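Local coordinates for cell division control protein Cdc48 (Mycobacterium smegmatis, PDB 5E7P) that probably binds and hydrolyses ATP through two AAA-type ATPase modules, and is captured here with ADP bound, at residues D486-M490 with A658-I662; E476-V482 with R537-S541; K532-V536 with V582-E586. One frame throughout, in Å; residues are numbered along the deposited sequence.

How the interactions relate
Interactions 1 and 3 both touch the same ADP and work at different ends of it, although their centres lie about 18 Å apart: 486-490 meets the adenine, 532-536 the phosphates. Interaction 2 follows on the same helix 534-539 as interaction 3, with about 10 Å between centres, and brings Glu476 to the nucleotide pocket. Phe534 of interaction 3 touches both other contacts: Phe534 CE2 lies 3.5 Å from Val487 CG2 of interaction 1, and Phe534 CE1 3.5 Å from Val482 CG1 of interaction 2. Interactions 1 and 2, centred about 17 Å apart, also meet directly, with Val487 CG2 3.6 Å from Ala538 CB. The loop before helix 491-506 thus packs against helix 534-539 at several points.

Interaction 1: D486-M490 with A658-I662; sequences DVGDM and ARRDI. With ADP (adenosine-5'-diphosphate), chain D.
Asp489 lays its side chain over one turn of helix 656-666, covering Ala658, Asp661 and Ile662. The loop 486-490 is irregular. Gly488 is extended (phi/psi -79/140), Asp489 takes positive phi (64/-130), and Met490 (43/38) is the N-cap of the next helix. The closest backbone approach is Gly488 CA to Ile662 CA, 4.4 Å, followed by Asp489 CA to Asp661 CA, 5.1 Å. A CB on Gly488 would sit only 3.1 Å from Ile662 CA, so the bare backbone allows this closeness. Asp489 CB, directed toward the helix by the backbone, lies 3.8 Å from Ile662 CG1; chi1 t then carries Asp489 OD2 to 3.1 Å from Ala658 CB. Asp489 OD1 stands 3.1 Å from Asp661 OD2 (chi1 m), a close pair of like charges. No hydrogen bond joins the segments; within the helix Ile662 N bonds to Ala658 O at 3.1 Å.

Both backbone polar atoms of Gly488 turn to ADP: Gly488 N donates to ADP N1 (3.2 Å) and ADP N6 donates to Gly488 O (2.6 Å), reading the Watson-Crick edge of adenine, while Met490 CE closes to 3.3 Å from ADP N6. This loop, backed by helix 656-666, forms the adenine side of the nucleotide site. Around it, Val487 and Met490 pack on helix 534-539, and Ile662 on helix 690-707 of the lid region.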
ATOM      1  N   ASP A 486      -7.378  -3.617 -14.216  1.00 47.29           N
ATOM      2  CA  ASP A 486      -6.171  -3.012 -14.768  1.00 46.72           C
ATOM      3  C   ASP A 486      -5.389  -4.026 -15.597  1.00 45.56           C
ATOM      4  O   ASP A 486      -4.466  -3.671 -16.333  1.00 48.33           O
ATOM      5  CB  ASP A 486      -5.293  -2.458 -13.646  1.00 49.62           C
ATOM      6  CG  ASP A 486      -6.033  -1.473 -12.760  1.00 54.05           C
ATOM      7  OD1 ASP A 486      -6.806  -0.652 -13.300  1.00 55.42           O
ATOM      8  OD2 ASP A 486      -5.847  -1.524 -11.525  1.00 55.19           O
ATOM      9  N   VAL A 487      -5.769  -5.291 -15.469  1.00 42.38           N
ATOM     10  CA  VAL A 487      -5.145  -6.364 -16.224  1.00 41.80           C
ATOM     11  C   VAL A 487      -5.926  -6.638 -17.499  1.00 43.30           C
ATOM     12  O   VAL A 487      -7.064  -7.111 -17.451  1.00 42.42           O
ATOM     13  CB  VAL A 487      -5.087  -7.664 -15.406  1.00 42.92           C
ATOM     14  CG1 VAL A 487      -4.686  -8.825 -16.293  1.00 43.79           C
ATOM     15  CG2 VAL A 487      -4.134  -7.519 -14.230  1.00 41.46           C
ATOM     16  N   GLY A 488      -5.316  -6.330 -18.639  1.00 44.69           N
ATOM     17  CA  GLY A 488      -5.915  -6.634 -19.924  1.00 45.40           C
ATOM     18  C   GLY A 488      -5.723  -8.099 -20.261  1.00 47.40           C
ATOM     19  O   GLY A 488      -4.662  -8.662 -19.992  1.00 48.23           O
ATOM     20  N   ASP A 489      -6.754  -8.715 -20.833  1.00 49.42           N
ATOM     21  CA  ASP A 489      -6.703 -10.122 -21.230  1.00 53.44           C
ATOM     22  C   ASP A 489      -6.528 -11.075 -20.033  1.00 51.93           C
ATOM     23  O   ASP A 489      -7.250 -10.975 -19.040  1.00 50.62           O
ATOM     24  CB  ASP A 489      -5.614 -10.341 -22.296  1.00 58.72           C
ATOM     25  CG  ASP A 489      -5.552 -11.774 -22.793  1.00 64.39           C
ATOM     26  OD1 ASP A 489      -6.571 -12.282 -23.312  1.00 69.00           O
ATOM     27  OD2 ASP A 489      -4.486 -12.402 -22.597  1.00 63.21           O
ATOM     28  N   MET A 490      -5.555 -11.978 -20.146  1.00 50.36           N
ATOM     29  CA  MET A 490      -5.323 -13.092 -19.231  1.00 46.70           C
ATOM     30  C   MET A 490      -6.588 -13.836 -18.785  1.00 47.08           C
ATOM     31  O   MET A 490      -6.687 -14.278 -17.643  1.00 50.75           O
ATOM     32  CB  MET A 490      -4.458 -12.642 -18.055  1.00 44.15           C
ATOM     33  CG  MET A 490      -3.128 -12.067 -18.522  1.00 41.67           C
ATOM     34  SD  MET A 490      -1.816 -12.165 -17.301  1.00 41.78           S
ATOM     35  CE  MET A 490      -1.675 -10.447 -16.841  1.00 59.48           C
ATOM     36  N   ALA A 658      -5.507 -12.129 -27.455  1.00 33.02           N
ATOM     37  CA  ALA A 658      -5.009 -11.544 -26.221  1.00 34.64           C
ATOM     38  C   ALA A 658      -4.474 -10.124 -26.429  1.00 34.67           C
ATOM     39  O   ALA A 658      -4.687  -9.243 -25.597  1.00 33.86           O
ATOM     40  CB  ALA A 658      -3.940 -12.436 -25.633  1.00 34.03           C
ATOM     41  N   ARG A 659      -3.781  -9.908 -27.544  1.00 34.07           N
ATOM     42  CA  ARG A 659      -3.206  -8.598 -27.840  1.00 33.22           C
ATOM     43  C   ARG A 659      -4.280  -7.541 -28.106  1.00 33.90           C
ATOM     44  O   ARG A 659      -4.078  -6.359 -27.834  1.00 33.97           O
ATOM     45  CB  ARG A 659      -2.218  -8.678 -29.011  1.00 31.25           C
ATOM     46  CG  ARG A 659      -0.958  -9.480 -28.702  1.00 28.11           C
ATOM     47  CD  ARG A 659       0.117  -9.290 -29.767  1.00 27.08           C
ATOM     48  NE  ARG A 659      -0.315  -9.730 -31.090  1.00 28.21           N
ATOM     49  CZ  ARG A 659      -0.149 -10.962 -31.565  1.00 29.14           C
ATOM     50  NH1 ARG A 659       0.439 -11.894 -30.827  1.00 28.06           N
ATOM     51  NH2 ARG A 659      -0.573 -11.264 -32.782  1.00 29.51           N
ATOM     52  N   ARG A 660      -5.421  -7.971 -28.638  1.00 33.16           N
ATOM     53  CA  ARG A 660      -6.550  -7.069 -28.837  1.00 33.89           C
ATOM     54  C   ARG A 660      -7.044  -6.531 -27.499  1.00 35.18           C
ATOM     55  O   ARG A 660      -7.248  -5.327 -27.343  1.00 35.32           O
ATOM     56  CB  ARG A 660      -7.690  -7.777 -29.566  1.00 35.84           C
ATOM     57  CG  ARG A 660      -7.508  -7.897 -31.067  1.00 38.02           C
ATOM     58  CD  ARG A 660      -8.433  -8.957 -31.641  1.00 38.99           C
ATOM     59  NE  ARG A 660      -8.559  -8.863 -33.092  1.00 40.11           N
ATOM     60  CZ  ARG A 660      -7.685  -9.369 -33.955  1.00 40.57           C
ATOM     61  NH1 ARG A 660      -6.603 -10.001 -33.521  1.00 40.16           N
ATOM     62  NH2 ARG A 660      -7.890  -9.238 -35.257  1.00 41.40           N
ATOM     63  N   ASP A 661      -7.224  -7.431 -26.535  1.00 35.43           N
ATOM     64  CA  ASP A 661      -7.682  -7.059 -25.198  1.00 36.51           C
ATOM     65  C   ASP A 661      -6.708  -6.107 -24.515  1.00 36.11           C
ATOM     66  O   ASP A 661      -7.104  -5.073 -23.977  1.00 35.31           O
ATOM     67  CB  ASP A 661      -7.865  -8.304 -24.328  1.00 38.57           C
ATOM     68  CG  ASP A 661      -8.825  -9.308 -24.938  1.00 44.65           C
ATOM     69  OD1 ASP A 661      -9.627  -8.917 -25.814  1.00 48.57           O
ATOM     70  OD2 ASP A 661      -8.779 -10.491 -24.538  1.00 44.51           O
ATOM     71  N   ILE A 662      -5.430  -6.469 -24.546  1.00 35.37           N
ATOM     72  CA  ILE A 662      -4.380  -5.665 -23.931  1.00 34.06           C
ATOM     73  C   ILE A 662      -4.310  -4.258 -24.526  1.00 32.84           C
ATOM     74  O   ILE A 662      -4.250  -3.271 -23.794  1.00 32.64           O
ATOM     75  CB  ILE A 662      -3.009  -6.356 -24.059  1.00 34.49           C
ATOM     76  CG1 ILE A 662      -3.024  -7.696 -23.319  1.00 33.66           C
ATOM     77  CG2 ILE A 662      -1.913  -5.471 -23.507  1.00 34.92           C
ATOM     78  CD1 ILE A 662      -1.822  -8.568 -23.598  1.00 32.99           C
TER
HETATM   79  PB  ADP D 902       7.608 -10.591 -15.510  1.00 91.17           P
HETATM   80  O1B ADP D 902       8.458  -9.770 -16.450  1.00 91.27           O
HETATM   81  O2B ADP D 902       8.330 -10.970 -14.240  1.00 92.74           O
HETATM   82  O3B ADP D 902       6.877 -11.736 -16.173  1.00 90.61           O
HETATM   83  PA  ADP D 902       5.035  -9.337 -15.694  1.00 62.78           P
HETATM   84  O1A ADP D 902       4.906 -10.262 -16.880  1.00 63.83           O
HETATM   85  O2A ADP D 902       4.006  -9.368 -14.596  1.00 61.50           O
HETATM   86  O3A ADP D 902       6.483  -9.542 -15.009  1.00 90.60           O
HETATM   87  O5' ADP D 902       5.054  -7.829 -16.256  1.00 76.32           O
HETATM   88  C5' ADP D 902       5.035  -6.708 -15.375  1.00 74.70           C
HETATM   89  C4' ADP D 902       4.526  -5.488 -16.138  1.00 70.88           C
HETATM   90  O4' ADP D 902       4.048  -5.859 -17.435  1.00 67.81           O
HETATM   91  C3' ADP D 902       3.367  -4.825 -15.414  1.00 69.14           C
HETATM   92  O3' ADP D 902       3.802  -3.650 -14.725  1.00 69.91           O
HETATM   93  C2' ADP D 902       2.365  -4.469 -16.494  1.00 67.74           C
HETATM   94  O2' ADP D 902       2.354  -3.054 -16.714  1.00 69.10           O
HETATM   95  C1' ADP D 902       2.828  -5.181 -17.755  1.00 65.02           C
HETATM   96  N9  ADP D 902       1.793  -6.176 -18.125  1.00 60.22           N
HETATM   97  C8  ADP D 902       1.974  -7.509 -18.160  1.00 59.73           C
HETATM   98  N7  ADP D 902       0.837  -8.151 -18.530  1.00 57.85           N
HETATM   99  C5  ADP D 902      -0.104  -7.215 -18.739  1.00 56.04           C
HETATM  100  C6  ADP D 902      -1.526  -7.213 -19.150  1.00 52.91           C
HETATM  101  N6  ADP D 902      -2.174  -8.372 -19.413  1.00 51.85           N
HETATM  102  N1  ADP D 902      -2.151  -6.018 -19.249  1.00 50.45           N
HETATM  103  C2  ADP D 902      -1.509  -4.866 -18.984  1.00 54.42           C
HETATM  104  N3  ADP D 902      -0.218  -4.791 -18.607  1.00 56.07           N
HETATM  105  C4  ADP D 902       0.529  -5.913 -18.470  1.00 57.39           C

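Interaction 2: E476-V482 with R537-S541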
ATOM      1  N   GLU A 476       3.647   0.506  -7.337  1.00102.19           N
ATOM      2  CA  GLU A 476       3.194  -0.873  -7.192  1.00100.87           C
ATOM      3  C   GLU A 476       3.878  -1.536  -5.995  1.00 96.83           C
ATOM      4  O   GLU A 476       4.480  -0.853  -5.163  1.00 96.60           O
ATOM      5  CB  GLU A 476       3.452  -1.661  -8.481  1.00103.72           C
ATOM      6  CG  GLU A 476       2.443  -2.771  -8.763  1.00104.67           C
ATOM      7  CD  GLU A 476       2.594  -3.358 -10.155  1.00107.46           C
ATOM      8  OE1 GLU A 476       2.793  -2.578 -11.110  1.00109.34           O
ATOM      9  OE2 GLU A 476       2.524  -4.596 -10.296  1.00107.68           O
ATOM     10  N   VAL A 477       3.773  -2.863  -5.916  1.00 92.62           N
ATOM     11  CA  VAL A 477       4.277  -3.656  -4.788  1.00 87.12           C
ATOM     12  C   VAL A 477       3.504  -3.364  -3.487  1.00 79.97           C
ATOM     13  O   VAL A 477       3.759  -3.960  -2.439  1.00 79.16           O
ATOM     14  CB  VAL A 477       5.813  -3.519  -4.607  1.00 72.10           C
ATOM     15  CG1 VAL A 477       6.353  -4.619  -3.715  1.00 71.50           C
ATOM     16  CG2 VAL A 477       6.506  -3.583  -5.959  1.00 74.20           C
ATOM     17  N   SER A 478       2.547  -2.445  -3.570  1.00 73.10           N
ATOM     18  CA  SER A 478       1.593  -2.226  -2.494  1.00 64.97           C
ATOM     19  C   SER A 478       0.317  -2.995  -2.810  1.00 56.97           C
ATOM     20  O   SER A 478      -0.277  -2.813  -3.873  1.00 56.14           O
ATOM     21  CB  SER A 478       1.285  -0.737  -2.334  1.00 65.15           C
ATOM     22  OG  SER A 478       2.433  -0.018  -1.920  1.00 65.67           O
ATOM     23  N   VAL A 479      -0.089  -3.864  -1.891  1.00 50.21           N
ATOM     24  CA  VAL A 479      -1.296  -4.661  -2.064  1.00 43.11           C
ATOM     25  C   VAL A 479      -2.504  -3.750  -2.242  1.00 36.08           C
ATOM     26  O   VAL A 479      -2.804  -2.932  -1.377  1.00 34.12           O
ATOM     27  CB  VAL A 479      -1.531  -5.581  -0.853  1.00 43.17           C
ATOM     28  CG1 VAL A 479      -2.672  -6.541  -1.128  1.00 43.66           C
ATOM     29  CG2 VAL A 479      -0.264  -6.347  -0.526  1.00 44.76           C
ATOM     30  N   GLY A 480      -3.185  -3.882  -3.376  1.00 33.39           N
ATOM     31  CA  GLY A 480      -4.352  -3.067  -3.658  1.00 30.51           C
ATOM     32  C   GLY A 480      -4.140  -2.051  -4.766  1.00 30.88           C
ATOM     33  O   GLY A 480      -5.097  -1.447  -5.249  1.00 30.54           O
ATOM     34  N   SER A 481      -2.889  -1.860  -5.171  1.00 33.15           N
ATOM     35  CA  SER A 481      -2.569  -0.898  -6.220  1.00 38.38           C
ATOM     36  C   SER A 481      -3.009  -1.416  -7.584  1.00 39.23           C
ATOM     37  O   SER A 481      -3.315  -0.636  -8.483  1.00 40.74           O
ATOM     38  CB  SER A 481      -1.071  -0.577  -6.235  1.00 40.91           C
ATOM     39  OG  SER A 481      -0.308  -1.693  -6.654  1.00 43.35           O
ATOM     40  N   VAL A 482      -3.042  -2.735  -7.728  1.00 38.84           N
ATOM     41  CA  VAL A 482      -3.463  -3.359  -8.976  1.00 39.12           C
ATOM     42  C   VAL A 482      -4.717  -4.196  -8.768  1.00 37.96           C
ATOM     43  O   VAL A 482      -4.780  -5.006  -7.849  1.00 37.43           O
ATOM     44  CB  VAL A 482      -2.361  -4.268  -9.541  1.00 41.35           C
ATOM     45  CG1 VAL A 482      -2.819  -4.901 -10.847  1.00 42.40           C
ATOM     46  CG2 VAL A 482      -1.081  -3.480  -9.748  1.00 43.30           C
ATOM     47  N   ARG A 537      -0.685  -9.920  -8.439  1.00 35.26           N
ATOM     48  CA  ARG A 537      -0.891  -8.711  -7.651  1.00 36.79           C
ATOM     49  C   ARG A 537      -2.324  -8.211  -7.777  1.00 35.73           C
ATOM     50  O   ARG A 537      -2.885  -7.669  -6.828  1.00 35.65           O
ATOM     51  CB  ARG A 537       0.096  -7.622  -8.072  1.00 39.08           C
ATOM     52  CG  ARG A 537       1.514  -7.860  -7.577  1.00 42.68           C
ATOM     53  CD  ARG A 537       2.492  -6.927  -8.255  1.00 45.65           C
ATOM     54  NE  ARG A 537       3.850  -7.043  -7.729  1.00 48.09           N
ATOM     55  CZ  ARG A 537       4.911  -6.478  -8.295  1.00 49.53           C
ATOM     56  NH1 ARG A 537       6.116  -6.622  -7.757  1.00 49.48           N
ATOM     57  NH2 ARG A 537       4.765  -5.765  -9.405  1.00 49.41           N
ATOM     58  N   ALA A 538      -2.914  -8.394  -8.954  1.00 36.43           N
ATOM     59  CA  ALA A 538      -4.303  -8.018  -9.180  1.00 36.60           C
ATOM     60  C   ALA A 538      -5.218  -8.958  -8.404  1.00 39.89           C
ATOM     61  O   ALA A 538      -6.225  -8.540  -7.832  1.00 39.73           O
ATOM     62  CB  ALA A 538      -4.627  -8.068 -10.660  1.00 33.18           C
ATOM     63  N   LEU A 539      -4.849 -10.233  -8.398  1.00 42.01           N
ATOM     64  CA  LEU A 539      -5.585 -11.270  -7.690  1.00 42.23           C
ATOM     65  C   LEU A 539      -5.543 -11.019  -6.188  1.00 40.06           C
ATOM     66  O   LEU A 539      -6.525 -11.237  -5.476  1.00 38.40           O
ATOM     67  CB  LEU A 539      -4.955 -12.628  -7.991  1.00 44.72           C
ATOM     68  CG  LEU A 539      -5.739 -13.879  -7.610  1.00 48.28           C
ATOM     69  CD1 LEU A 539      -6.855 -14.124  -8.624  1.00 50.90           C
ATOM     70  CD2 LEU A 539      -4.805 -15.077  -7.515  1.00 47.67           C
ATOM     71  N   ALA A 540      -4.394 -10.546  -5.719  1.00 39.45           N
ATOM     72  CA  ALA A 540      -4.153 -10.361  -4.292  1.00 38.87           C
ATOM     73  C   ALA A 540      -4.784  -9.088  -3.738  1.00 40.85           C
ATOM     74  O   ALA A 540      -4.501  -8.702  -2.612  1.00 45.32           O
ATOM     75  CB  ALA A 540      -2.657 -10.370  -4.011  1.00 36.65           C
ATOM     76  N   SER A 541      -5.630  -8.433  -4.525  1.00 36.06           N
ATOM     77  CA  SER A 541      -6.278  -7.207  -4.076  1.00 32.65           C
ATOM     78  C   SER A 541      -7.758  -7.433  -3.837  1.00 29.59           C
ATOM     79  O   SER A 541      -8.513  -6.484  -3.637  1.00 29.42           O
ATOM     80  CB  SER A 541      -6.095  -6.098  -5.108  1.00 34.50           C
ATOM     81  OG  SER A 541      -4.722  -5.881  -5.371  1.00 38.13           O
TER
HETATM   82  O   HOH W   1      -2.185  -4.972  -5.935  1.00 34.41           O
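A salt bridge from Arg537 NH2 to Glu476 OE2, 2.7 Å, closes one end of the contact, although Glu476 is poorly ordered; Val477 CG2 covers a face of the guanidinium. At the other end Ser541 OG lies 2.6 Å from Val482 O, a hydrogen bond not settled, since its one proton has another acceptor within reach; Arg537 O is 2.9 Å from Ser541 OG. Water 1 donates to Ser541 OG (2.8 Å) and accepts from Gly480 N and Val482 N (both 3.0 Å), bridging loop and helix end. The loop is shaped by a type II turn from Ser478 to Ser481, with Gly480 at positive phi and Ser481 OG bonded to Ser478 O at 3.0 Å. Packing is close: Ala538 CA makes a CA-H...O contact with Val482 O (3.3 Å), and Val482 CG1 meets Ala538 CB at 3.7 Å. The loop between helices 456-462 and 491-506 is thus held by backbone polar groups and valine packing, with one charge pair beside the ADP pocket.

Interaction 3: K532-V536 with V582-E586; sequences KTFVV and VFLDE. With ADP (adenosine-5'-diphosphate), chain D.
Thr533 OG1 and the Asp585 carboxylate meet where 532-536, leading into helix 534-539, passes the end of strand 580-585. The CA atoms stay well apart, 7.4 Å for Thr533 to Asp585 and 8.2 Å for Val536 to Phe583, so side chains make the contact. Thr533 OG1 (chi1 m) lies 3.3 Å from both OD1 and OD2 of Asp585 (chi1 t). Either hydrogen bond would be weak, and the single hydroxyl proton leaves the choice open. Lys532 NZ gives Thr533 OG1 a weak bond of 3.3 Å and stays 4.0 Å from Asp585 OD1, beyond salt-bridge range. Asp585 OD1 also accepts a weak bond from Glu586 N (2.8 Å), and Asp585 OD2 is hydrogen-bonded to a glycerol, probably from the crystallisation liquor. Glu586, N-cap of the next helix, has its carboxylate paired with Lys551.

Backbone amides serve the nucleotide: Phe534 N donates to ADP O2A at 2.7 Å and Thr533 N, weakly, at 3.2 Å, while Lys532 CG comes to 3.2 Å from ADP O3B. About one turn after Thr533, Val536 (chi1 t) sets CG1 over the Phe583 ring, 3.5 Å from its centroid and 9° off the normal, a CH-pi contact. The lysine-threonine pair closing a GPPGCGKT P-loop (Walker A), beside the aspartate-glutamate ending a Walker B strand of a parallel sheet, is the signature of P-loop NTPases, here in the AAA form.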
ATOM      1  N   LYS A 532       2.641 -12.664 -15.575  1.00 34.59           N
ATOM      2  CA  LYS A 532       2.630 -13.725 -14.572  1.00 38.50           C
ATOM      3  C   LYS A 532       2.732 -13.174 -13.149  1.00 40.34           C
ATOM      4  O   LYS A 532       2.164 -13.738 -12.220  1.00 43.00           O
ATOM      5  CB  LYS A 532       3.735 -14.750 -14.838  1.00 42.14           C
ATOM      6  CG  LYS A 532       5.049 -14.146 -15.276  1.00 47.49           C
ATOM      7  CD  LYS A 532       6.180 -15.145 -15.146  1.00 50.04           C
ATOM      8  CE  LYS A 532       6.589 -15.318 -13.689  1.00 50.46           C
ATOM      9  NZ  LYS A 532       7.210 -14.079 -13.125  1.00 49.77           N
ATOM     10  N   THR A 533       3.445 -12.066 -12.983  1.00 37.48           N
ATOM     11  CA  THR A 533       3.505 -11.394 -11.690  1.00 37.86           C
ATOM     12  C   THR A 533       2.366 -10.384 -11.551  1.00 37.12           C
ATOM     13  O   THR A 533       1.731 -10.280 -10.499  1.00 38.06           O
ATOM     14  CB  THR A 533       4.870 -10.696 -11.477  1.00 40.23           C
ATOM     15  OG1 THR A 533       5.888 -11.686 -11.278  1.00 42.08           O
ATOM     16  CG2 THR A 533       4.829  -9.781 -10.260  1.00 39.02           C
ATOM     17  N   PHE A 534       2.107  -9.657 -12.632  1.00 35.64           N
ATOM     18  CA  PHE A 534       1.081  -8.622 -12.661  1.00 35.56           C
ATOM     19  C   PHE A 534      -0.293  -9.150 -12.247  1.00 35.08           C
ATOM     20  O   PHE A 534      -0.999  -8.520 -11.460  1.00 35.21           O
ATOM     21  CB  PHE A 534       1.010  -8.008 -14.062  1.00 35.77           C
ATOM     22  CG  PHE A 534       0.197  -6.750 -14.137  1.00 33.75           C
ATOM     23  CD1 PHE A 534       0.393  -5.726 -13.227  1.00 32.98           C
ATOM     24  CD2 PHE A 534      -0.746  -6.580 -15.134  1.00 33.58           C
ATOM     25  CE1 PHE A 534      -0.347  -4.562 -13.300  1.00 32.26           C
ATOM     26  CE2 PHE A 534      -1.489  -5.419 -15.212  1.00 33.87           C
ATOM     27  CZ  PHE A 534      -1.291  -4.410 -14.290  1.00 32.37           C
ATOM     28  N   VAL A 535      -0.665 -10.310 -12.775  1.00 31.75           N
ATOM     29  CA  VAL A 535      -1.978 -10.880 -12.497  1.00 29.31           C
ATOM     30  C   VAL A 535      -2.115 -11.373 -11.048  1.00 30.89           C
ATOM     31  O   VAL A 535      -3.209 -11.356 -10.484  1.00 31.55           O
ATOM     32  CB  VAL A 535      -2.336 -12.000 -13.502  1.00 27.97           C
ATOM     33  CG1 VAL A 535      -1.533 -13.264 -13.223  1.00 28.00           C
ATOM     34  CG2 VAL A 535      -3.827 -12.285 -13.465  1.00 28.93           C
ATOM     35  N   VAL A 536      -1.005 -11.793 -10.446  1.00 32.13           N
ATOM     36  CA  VAL A 536      -1.013 -12.239  -9.056  1.00 32.00           C
ATOM     37  C   VAL A 536      -1.284 -11.063  -8.126  1.00 33.18           C
ATOM     38  O   VAL A 536      -2.025 -11.183  -7.152  1.00 34.23           O
ATOM     39  CB  VAL A 536       0.322 -12.904  -8.664  1.00 32.06           C
ATOM     40  CG1 VAL A 536       0.349 -13.224  -7.181  1.00 33.80           C
ATOM     41  CG2 VAL A 536       0.534 -14.163  -9.466  1.00 30.38           C
ATOM     42  N   VAL A 582       0.360 -17.092   0.040  1.00 28.87           N
ATOM     43  CA  VAL A 582       1.806 -16.983   0.138  1.00 29.92           C
ATOM     44  C   VAL A 582       2.399 -16.869  -1.258  1.00 30.62           C
ATOM     45  O   VAL A 582       2.433 -17.843  -2.010  1.00 31.80           O
ATOM     46  CB  VAL A 582       2.420 -18.196   0.857  1.00 30.19           C
ATOM     47  CG1 VAL A 582       3.932 -18.048   0.950  1.00 30.48           C
ATOM     48  CG2 VAL A 582       1.818 -18.341   2.232  1.00 29.44           C
ATOM     49  N   PHE A 583       2.856 -15.671  -1.602  1.00 29.53           N
ATOM     50  CA  PHE A 583       3.403 -15.414  -2.929  1.00 30.09           C
ATOM     51  C   PHE A 583       4.932 -15.436  -2.908  1.00 28.74           C
ATOM     52  O   PHE A 583       5.571 -14.534  -2.367  1.00 25.32           O
ATOM     53  CB  PHE A 583       2.892 -14.074  -3.466  1.00 31.58           C
ATOM     54  CG  PHE A 583       3.308 -13.784  -4.882  1.00 33.99           C
ATOM     55  CD1 PHE A 583       3.660 -14.811  -5.746  1.00 33.87           C
ATOM     56  CD2 PHE A 583       3.357 -12.480  -5.347  1.00 33.64           C
ATOM     57  CE1 PHE A 583       4.050 -14.542  -7.048  1.00 33.84           C
ATOM     58  CE2 PHE A 583       3.741 -12.206  -6.649  1.00 33.26           C
ATOM     59  CZ  PHE A 583       4.090 -13.239  -7.501  1.00 32.55           C
ATOM     60  N   LEU A 584       5.505 -16.478  -3.503  1.00 29.26           N
ATOM     61  CA  LEU A 584       6.949 -16.595  -3.651  1.00 28.66           C
ATOM     62  C   LEU A 584       7.358 -16.236  -5.076  1.00 29.81           C
ATOM     63  O   LEU A 584       7.538 -17.111  -5.924  1.00 29.55           O
ATOM     64  CB  LEU A 584       7.405 -18.018  -3.317  1.00 28.39           C
ATOM     65  CG  LEU A 584       7.004 -18.563  -1.943  1.00 28.90           C
ATOM     66  CD1 LEU A 584       7.411 -20.025  -1.801  1.00 29.58           C
ATOM     67  CD2 LEU A 584       7.617 -17.731  -0.829  1.00 27.68           C
ATOM     68  N   ASP A 585       7.489 -14.941  -5.343  1.00 31.32           N
ATOM     69  CA  ASP A 585       7.906 -14.486  -6.660  1.00 32.60           C
ATOM     70  C   ASP A 585       9.392 -14.753  -6.850  1.00 36.27           C
ATOM     71  O   ASP A 585      10.149 -14.770  -5.882  1.00 35.90           O
ATOM     72  CB  ASP A 585       7.604 -13.001  -6.851  1.00 32.48           C
ATOM     73  CG  ASP A 585       7.687 -12.575  -8.305  1.00 35.70           C
ATOM     74  OD1 ASP A 585       7.652 -13.463  -9.184  1.00 34.27           O
ATOM     75  OD2 ASP A 585       7.781 -11.359  -8.570  1.00 39.81           O
ATOM     76  N   GLU A 586       9.794 -14.956  -8.102  1.00 41.22           N
ATOM     77  CA  GLU A 586      11.160 -15.343  -8.443  1.00 48.48           C
ATOM     78  C   GLU A 586      11.606 -16.532  -7.595  1.00 46.92           C
ATOM     79  O   GLU A 586      12.654 -16.502  -6.948  1.00 48.62           O
ATOM     80  CB  GLU A 586      12.122 -14.163  -8.292  1.00 56.80           C
ATOM     81  CG  GLU A 586      13.371 -14.280  -9.150  1.00 64.66           C
ATOM     82  CD  GLU A 586      14.306 -13.095  -8.988  1.00 69.53           C
ATOM     83  OE1 GLU A 586      15.385 -13.098  -9.621  1.00 70.29           O
ATOM     84  OE2 GLU A 586      13.964 -12.164  -8.226  1.00 71.35           O
TER
HETATM   85  PB  ADP D 902       7.608 -10.591 -15.510  1.00 91.17           P
HETATM   86  O1B ADP D 902       8.458  -9.770 -16.450  1.00 91.27           O
HETATM   87  O2B ADP D 902       8.330 -10.970 -14.240  1.00 92.74           O
HETATM   88  O3B ADP D 902       6.877 -11.736 -16.173  1.00 90.61           O
HETATM   89  PA  ADP D 902       5.035  -9.337 -15.694  1.00 62.78           P
HETATM   90  O1A ADP D 902       4.906 -10.262 -16.880  1.00 63.83           O
HETATM   91  O2A ADP D 902       4.006  -9.368 -14.596  1.00 61.50           O
HETATM   92  O3A ADP D 902       6.483  -9.542 -15.009  1.00 90.60           O
HETATM   93  O5' ADP D 902       5.054  -7.829 -16.256  1.00 76.32           O
HETATM   94  C5' ADP D 902       5.035  -6.708 -15.375  1.00 74.70           C
HETATM   95  C4' ADP D 902       4.526  -5.488 -16.138  1.00 70.88           C
HETATM   96  O4' ADP D 902       4.048  -5.859 -17.435  1.00 67.81           O
HETATM   97  C3' ADP D 902       3.367  -4.825 -15.414  1.00 69.14           C
HETATM   98  O3' ADP D 902       3.802  -3.650 -14.725  1.00 69.91           O
HETATM   99  C2' ADP D 902       2.365  -4.469 -16.494  1.00 67.74           C
HETATM  100  O2' ADP D 902       2.354  -3.054 -16.714  1.00 69.10           O
HETATM  101  C1' ADP D 902       2.828  -5.181 -17.755  1.00 65.02           C
HETATM  102  N9  ADP D 902       1.793  -6.176 -18.125  1.00 60.22           N
HETATM  103  C8  ADP D 902       1.974  -7.509 -18.160  1.00 59.73           C
HETATM  104  N7  ADP D 902       0.837  -8.151 -18.530  1.00 57.85           N
HETATM  105  C5  ADP D 902      -0.104  -7.215 -18.739  1.00 56.04           C
HETATM  106  C6  ADP D 902      -1.526  -7.213 -19.150  1.00 52.91           C
HETATM  107  N6  ADP D 902      -2.174  -8.372 -19.413  1.00 51.85           N
HETATM  108  N1  ADP D 902      -2.151  -6.018 -19.249  1.00 50.45           N
HETATM  109  C2  ADP D 902      -1.509  -4.866 -18.984  1.00 54.42           C
HETATM  110  N3  ADP D 902      -0.218  -4.791 -18.607  1.00 56.07           N
HETATM  111  C4  ADP D 902       0.529  -5.913 -18.470  1.00 57.39           C